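Local coordinates for transposon Tn7 transposition protein tnsA (Escherichia coli, PDB 1T0F) that cuts the 5' DNA strands at the ends of Tn7 and, together with TnsB, forms the transposase that mobilises the element, at residues Leu232-Phe246 / Phe252-Val265. Sequence-based numbering, arbitrary orientation.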
loop_
_atom_site.group_PDB
_atom_site.type_symbol
_atom_site.label_atom_id
_atom_site.label_comp_id
_atom_site.label_asym_id
_atom_site.label_seq_id
_atom_site.Cartn_x
_atom_site.Cartn_y
_atom_site.Cartn_z
ATOM N N LEU A 232 9.595 -0.048 -25.236
ATOM C CA LEU A 232 9.723 -0.540 -23.864
ATOM C C LEU A 232 9.709 0.619 -22.870
ATOM O O LEU A 232 9.120 0.509 -21.794
ATOM C CB LEU A 232 11.017 -1.344 -23.683
ATOM C CG LEU A 232 11.296 -1.848 -22.257
ATOM C CD1 LEU A 232 10.165 -2.750 -21.792
ATOM C CD2 LEU A 232 12.621 -2.604 -22.221
ATOM N N SER A 233 10.356 1.725 -23.229
ATOM C CA SER A 233 10.403 2.884 -22.339
ATOM C C SER A 233 9.005 3.442 -22.119
ATOM O O SER A 233 8.680 3.909 -21.027
ATOM C CB SER A 233 11.322 3.974 -22.905
ATOM O OG SER A 233 10.802 4.529 -24.102
ATOM N N GLU A 234 8.172 3.390 -23.153
ATOM C CA GLU A 234 6.806 3.885 -23.032
ATOM C C GLU A 234 5.999 2.944 -22.143
ATOM O O GLU A 234 5.264 3.383 -21.262
ATOM C CB GLU A 234 6.148 3.989 -24.409
ATOM C CG GLU A 234 6.901 4.870 -25.385
ATOM C CD GLU A 234 6.147 5.070 -26.685
ATOM O OE1 GLU A 234 5.586 4.079 -27.204
ATOM O OE2 GLU A 234 6.125 6.214 -27.193
ATOM N N ILE A 235 6.144 1.643 -22.381
ATOM C CA ILE A 235 5.440 0.636 -21.596
ATOM C C ILE A 235 5.882 0.730 -20.136
ATOM O O ILE A 235 5.070 0.624 -19.220
ATOM C CB ILE A 235 5.736 -0.792 -22.135
ATOM C CG1 ILE A 235 5.062 -0.983 -23.495
ATOM C CG2 ILE A 235 5.246 -1.848 -21.156
ATOM C CD1 ILE A 235 3.554 -0.925 -23.451
ATOM N N ARG A 236 7.175 0.932 -19.931
ATOM C CA ARG A 236 7.722 1.034 -18.591
ATOM C C ARG A 236 7.100 2.205 -17.829
ATOM O O ARG A 236 6.689 2.052 -16.676
ATOM C CB ARG A 236 9.244 1.200 -18.668
ATOM C CG ARG A 236 9.958 1.168 -17.328
ATOM C CD ARG A 236 11.474 1.240 -17.532
ATOM N NE ARG A 236 12.211 1.260 -16.271
ATOM C CZ ARG A 236 12.111 2.226 -15.362
ATOM N NH1 ARG A 236 11.303 3.255 -15.573
ATOM N NH2 ARG A 236 12.821 2.165 -14.243
ATOM N N ALA A 237 7.024 3.366 -18.477
ATOM C CA ALA A 237 6.461 4.558 -17.846
ATOM C C ALA A 237 4.974 4.397 -17.541
ATOM O O ALA A 237 4.506 4.774 -16.460
ATOM C CB ALA A 237 6.690 5.783 -18.738
ATOM N N LEU A 238 4.226 3.832 -18.486
ATOM C CA LEU A 238 2.793 3.637 -18.287
ATOM C C LEU A 238 2.533 2.596 -17.198
ATOM O O LEU A 238 1.558 2.698 -16.448
ATOM C CB LEU A 238 2.132 3.211 -19.604
ATOM C CG LEU A 238 2.069 4.314 -20.670
ATOM C CD1 LEU A 238 1.758 3.716 -22.047
ATOM C CD2 LEU A 238 1.013 5.341 -20.259
ATOM N N THR A 239 3.410 1.602 -17.102
ATOM C CA THR A 239 3.255 0.559 -16.096
ATOM C C THR A 239 3.564 1.103 -14.696
ATOM O O THR A 239 2.840 0.826 -13.744
ATOM C CB THR A 239 4.185 -0.648 -16.373
ATOM O OG1 THR A 239 3.873 -1.212 -17.655
ATOM C CG2 THR A 239 3.979 -1.724 -15.316
ATOM N N ALA A 240 4.636 1.882 -14.581
ATOM C CA ALA A 240 5.030 2.457 -13.291
ATOM C C ALA A 240 3.937 3.378 -12.752
ATOM O O ALA A 240 3.719 3.470 -11.538
ATOM C CB ALA A 240 6.335 3.223 -13.442
ATOM N N ASN A 241 3.246 4.059 -13.660
ATOM C CA ASN A 241 2.171 4.962 -13.279
ATOM C C ASN A 241 0.852 4.240 -13.034
ATOM O O ASN A 241 -0.124 4.856 -12.601
ATOM C CB ASN A 241 1.999 6.046 -14.341
ATOM C CG ASN A 241 3.023 7.148 -14.204
ATOM O OD1 ASN A 241 2.849 8.066 -13.408
ATOM N ND2 ASN A 241 4.111 7.052 -14.963
ATOM N N GLY A 242 0.825 2.939 -13.317
ATOM C CA GLY A 242 -0.372 2.148 -13.069
ATOM C C GLY A 242 -1.357 1.940 -14.206
ATOM O O GLY A 242 -2.300 1.154 -14.062
ATOM N N PHE A 243 -1.165 2.637 -15.324
ATOM C CA PHE A 243 -2.073 2.495 -16.459
ATOM C C PHE A 243 -1.971 1.102 -17.066
ATOM O O PHE A 243 -2.900 0.618 -17.707
ATOM C CB PHE A 243 -1.791 3.585 -17.487
ATOM C CG PHE A 243 -2.096 4.958 -16.976
ATOM C CD1 PHE A 243 -3.383 5.275 -16.557
ATOM C CD2 PHE A 243 -1.094 5.912 -16.854
ATOM C CE1 PHE A 243 -3.674 6.521 -16.019
ATOM C CE2 PHE A 243 -1.373 7.168 -16.315
ATOM C CZ PHE A 243 -2.668 7.470 -15.896
ATOM N N ILE A 244 -0.834 0.459 -16.839
ATOM C CA ILE A 244 -0.616 -0.896 -17.301
ATOM C C ILE A 244 -0.221 -1.712 -16.080
ATOM O O ILE A 244 0.625 -1.285 -15.296
ATOM C CB ILE A 244 0.537 -0.977 -18.325
ATOM C CG1 ILE A 244 0.184 -0.167 -19.574
ATOM C CG2 ILE A 244 0.815 -2.437 -18.699
ATOM C CD1 ILE A 244 1.319 -0.110 -20.591
ATOM N N LYS A 245 -0.859 -2.863 -15.894
ATOM C CA LYS A 245 -0.502 -3.739 -14.791
ATOM C C LYS A 245 -0.110 -5.076 -15.420
ATOM O O LYS A 245 -0.532 -5.393 -16.537
ATOM C CB LYS A 245 -1.655 -3.899 -13.797
ATOM C CG LYS A 245 -2.975 -4.279 -14.402
ATOM C CD LYS A 245 -4.136 -3.866 -13.493
ATOM C CE LYS A 245 -4.341 -4.812 -12.328
ATOM N NZ LYS A 245 -5.589 -4.467 -11.561
ATOM N N PHE A 246 0.713 -5.846 -14.723
ATOM C CA PHE A 246 1.171 -7.118 -15.270
ATOM C C PHE A 246 1.285 -8.182 -14.190
ATOM O O PHE A 246 0.915 -7.949 -13.044
ATOM C CB PHE A 246 2.530 -6.923 -15.943
ATOM C CG PHE A 246 3.629 -6.506 -14.995
ATOM C CD1 PHE A 246 3.674 -5.213 -14.478
ATOM C CD2 PHE A 246 4.626 -7.409 -14.627
ATOM C CE1 PHE A 246 4.703 -4.822 -13.605
ATOM C CE2 PHE A 246 5.654 -7.033 -13.761
ATOM C CZ PHE A 246 5.695 -5.734 -13.246
ATOM N N PHE A 252 9.144 -9.157 -15.021
ATOM C CA PHE A 252 8.490 -8.440 -16.108
ATOM C C PHE A 252 9.025 -8.900 -17.463
ATOM O O PHE A 252 8.257 -9.114 -18.393
ATOM C CB PHE A 252 8.690 -6.926 -15.942
ATOM C CG PHE A 252 8.059 -6.100 -17.034
ATOM C CD1 PHE A 252 8.714 -5.913 -18.253
ATOM C CD2 PHE A 252 6.799 -5.529 -16.854
ATOM C CE1 PHE A 252 8.123 -5.170 -19.280
ATOM C CE2 PHE A 252 6.195 -4.786 -17.873
ATOM C CZ PHE A 252 6.863 -4.607 -19.092
ATOM N N ARG A 253 10.338 -9.073 -17.564
ATOM C CA ARG A 253 10.954 -9.486 -18.827
ATOM C C ARG A 253 10.451 -10.851 -19.292
ATOM O O ARG A 253 10.583 -11.202 -20.466
ATOM C CB ARG A 253 12.476 -9.537 -18.675
ATOM C CG ARG A 253 12.958 -10.780 -17.953
ATOM C CD ARG A 253 14.444 -10.741 -17.700
ATOM N NE ARG A 253 14.786 -9.710 -16.728
ATOM C CZ ARG A 253 16.002 -9.541 -16.224
ATOM N NH1 ARG A 253 16.991 -10.339 -16.603
ATOM N NH2 ARG A 253 16.224 -8.580 -15.337
ATOM N N ALA A 254 9.878 -11.616 -18.369
ATOM C CA ALA A 254 9.360 -12.947 -18.669
ATOM C C ALA A 254 7.855 -12.955 -18.948
ATOM O O ALA A 254 7.285 -13.986 -19.303
ATOM C CB ALA A 254 9.683 -13.889 -17.517
ATOM N N ASN A 255 7.206 -11.808 -18.782
ATOM C CA ASN A 255 5.769 -11.725 -19.031
ATOM C C ASN A 255 5.461 -11.823 -20.520
ATOM O O ASN A 255 6.224 -11.334 -21.346
ATOM C CB ASN A 255 5.208 -10.388 -18.528
ATOM C CG ASN A 255 4.762 -10.436 -17.081
ATOM O OD1 ASN A 255 3.608 -10.142 -16.774
ATOM N ND2 ASN A 255 5.671 -10.790 -16.186
ATOM N N LYS A 256 4.343 -12.460 -20.853
ATOM C CA LYS A 256 3.903 -12.536 -22.235
ATOM C C LYS A 256 2.993 -11.325 -22.378
ATOM O O LYS A 256 2.517 -10.791 -21.376
ATOM C CB LYS A 256 3.113 -13.819 -22.497
ATOM C CG LYS A 256 3.968 -15.070 -22.473
ATOM C CD LYS A 256 3.162 -16.298 -22.863
ATOM C CE LYS A 256 4.042 -17.534 -22.859
ATOM N NZ LYS A 256 4.699 -17.721 -21.532
ATOM N N CYS A 257 2.745 -10.890 -23.607
ATOM C CA CYS A 257 1.901 -9.723 -23.832
ATOM C C CYS A 257 0.496 -9.856 -23.252
ATOM O O CYS A 257 -0.113 -8.858 -22.842
ATOM C CB CYS A 257 1.835 -9.412 -25.327
ATOM S SG CYS A 257 3.431 -8.885 -26.003
ATOM N N ALA A 258 -0.018 -11.083 -23.209
ATOM C CA ALA A 258 -1.349 -11.321 -22.670
ATOM C C ALA A 258 -1.368 -11.109 -21.156
ATOM O O ALA A 258 -2.440 -10.970 -20.567
ATOM C CB ALA A 258 -1.808 -12.732 -22.999
ATOM N N ASP A 259 -0.188 -11.098 -20.531
ATOM C CA ASP A 259 -0.101 -10.886 -19.083
ATOM C C ASP A 259 -0.287 -9.419 -18.718
ATOM O O ASP A 259 -0.479 -9.083 -17.551
ATOM C CB ASP A 259 1.250 -11.348 -18.528
ATOM C CG ASP A 259 1.392 -12.855 -18.504
ATOM O OD1 ASP A 259 0.421 -13.541 -18.123
ATOM O OD2 ASP A 259 2.484 -13.354 -18.847
ATOM N N LEU A 260 -0.204 -8.539 -19.705
ATOM C CA LEU A 260 -0.372 -7.121 -19.430
ATOM C C LEU A 260 -1.816 -6.696 -19.604
ATOM O O LEU A 260 -2.479 -7.085 -20.566
ATOM C CB LEU A 260 0.520 -6.275 -20.345
ATOM C CG LEU A 260 1.961 -6.058 -19.875
ATOM C CD1 LEU A 260 2.694 -7.385 -19.775
ATOM C CD2 LEU A 260 2.664 -5.131 -20.839
ATOM N N CYS A 261 -2.305 -5.913 -18.651
ATOM C CA CYS A 261 -3.666 -5.400 -18.698
ATOM C C CYS A 261 -3.517 -3.900 -18.910
ATOM O O CYS A 261 -2.898 -3.211 -18.094
ATOM C CB CYS A 261 -4.393 -5.677 -17.383
ATOM S SG CYS A 261 -6.098 -5.079 -17.361
ATOM N N ILE A 262 -4.067 -3.404 -20.014
ATOM C CA ILE A 262 -3.973 -1.992 -20.345
ATOM C C ILE A 262 -5.310 -1.301 -20.191
ATOM O O ILE A 262 -6.320 -1.755 -20.726
ATOM C CB ILE A 262 -3.481 -1.795 -21.788
ATOM C CG1 ILE A 262 -2.095 -2.422 -21.952
ATOM C CG2 ILE A 262 -3.440 -0.313 -22.124
ATOM C CD1 ILE A 262 -1.495 -2.233 -23.326
ATOM N N SER A 263 -5.308 -0.194 -19.458
ATOM C CA SER A 263 -6.529 0.565 -19.221
ATOM C C SER A 263 -6.808 1.580 -20.328
ATOM O O SER A 263 -5.885 2.180 -20.882
ATOM C CB SER A 263 -6.428 1.292 -17.883
ATOM O OG SER A 263 -5.301 2.151 -17.877
ATOM N N GLN A 264 -8.088 1.749 -20.649
ATOM C CA GLN A 264 -8.529 2.706 -21.662
ATOM C C GLN A 264 -8.879 3.959 -20.882
ATOM O O GLN A 264 -9.923 4.005 -20.238
ATOM C CB GLN A 264 -9.805 2.234 -22.363
ATOM C CG GLN A 264 -9.740 0.896 -23.060
ATOM C CD GLN A 264 -11.084 0.524 -23.667
ATOM O OE1 GLN A 264 -11.627 1.259 -24.497
ATOM N NE2 GLN A 264 -11.630 -0.615 -23.250
ATOM N N VAL A 265 -8.026 4.970 -20.927
ATOM C CA VAL A 265 -8.315 6.179 -20.174
ATOM C C VAL A 265 -8.474 7.414 -21.039
ATOM O O VAL A 265 -7.881 7.526 -22.111
ATOM C CB VAL A 265 -7.225 6.465 -19.120
ATOM C CG1 VAL A 265 -7.094 5.284 -18.174
ATOM C CG2 VAL A 265 -5.903 6.758 -19.804
#
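I244 and K245 pair antiparallel with I262 and C261, in a two-stranded sheet that follows helix 230-240. A helix followed by a small antiparallel sheet is consistent with a winged-helix arrangement, in keeping with the HTH clan of the TnsA C-terminal family. The K245-C261 pair is hydrogen-bonded both ways, with C261 N 2.8 Å from K245 O. On one face of the sheet, I244 CG1 lies beside I262 CG1, and I244 CG2 meets L260 CD2. On the other, K245 CG packs on C261 CB, while K245 NZ makes a salt bridge with E74. F246 and F252 form a T-shaped stack, planes at 78°. F252 CD2 sits over the centre of the F246 ring, 3.5 Å above its plane. The F252 ring, its CG trans to the backbone N (chi1 179°), reaches the helix, its CZ 3.8 Å from I235 CG2. N255 OD1 lies at the F246 ring edge and accepts from N247 N, while ND2 donates to S251 O. Replacing F246 by an alanine removes the face under F252 and is likely to leave that ring freer to shift. S263 N and OG both donate to F243 O, OG on a lone pair at 2.9 Å.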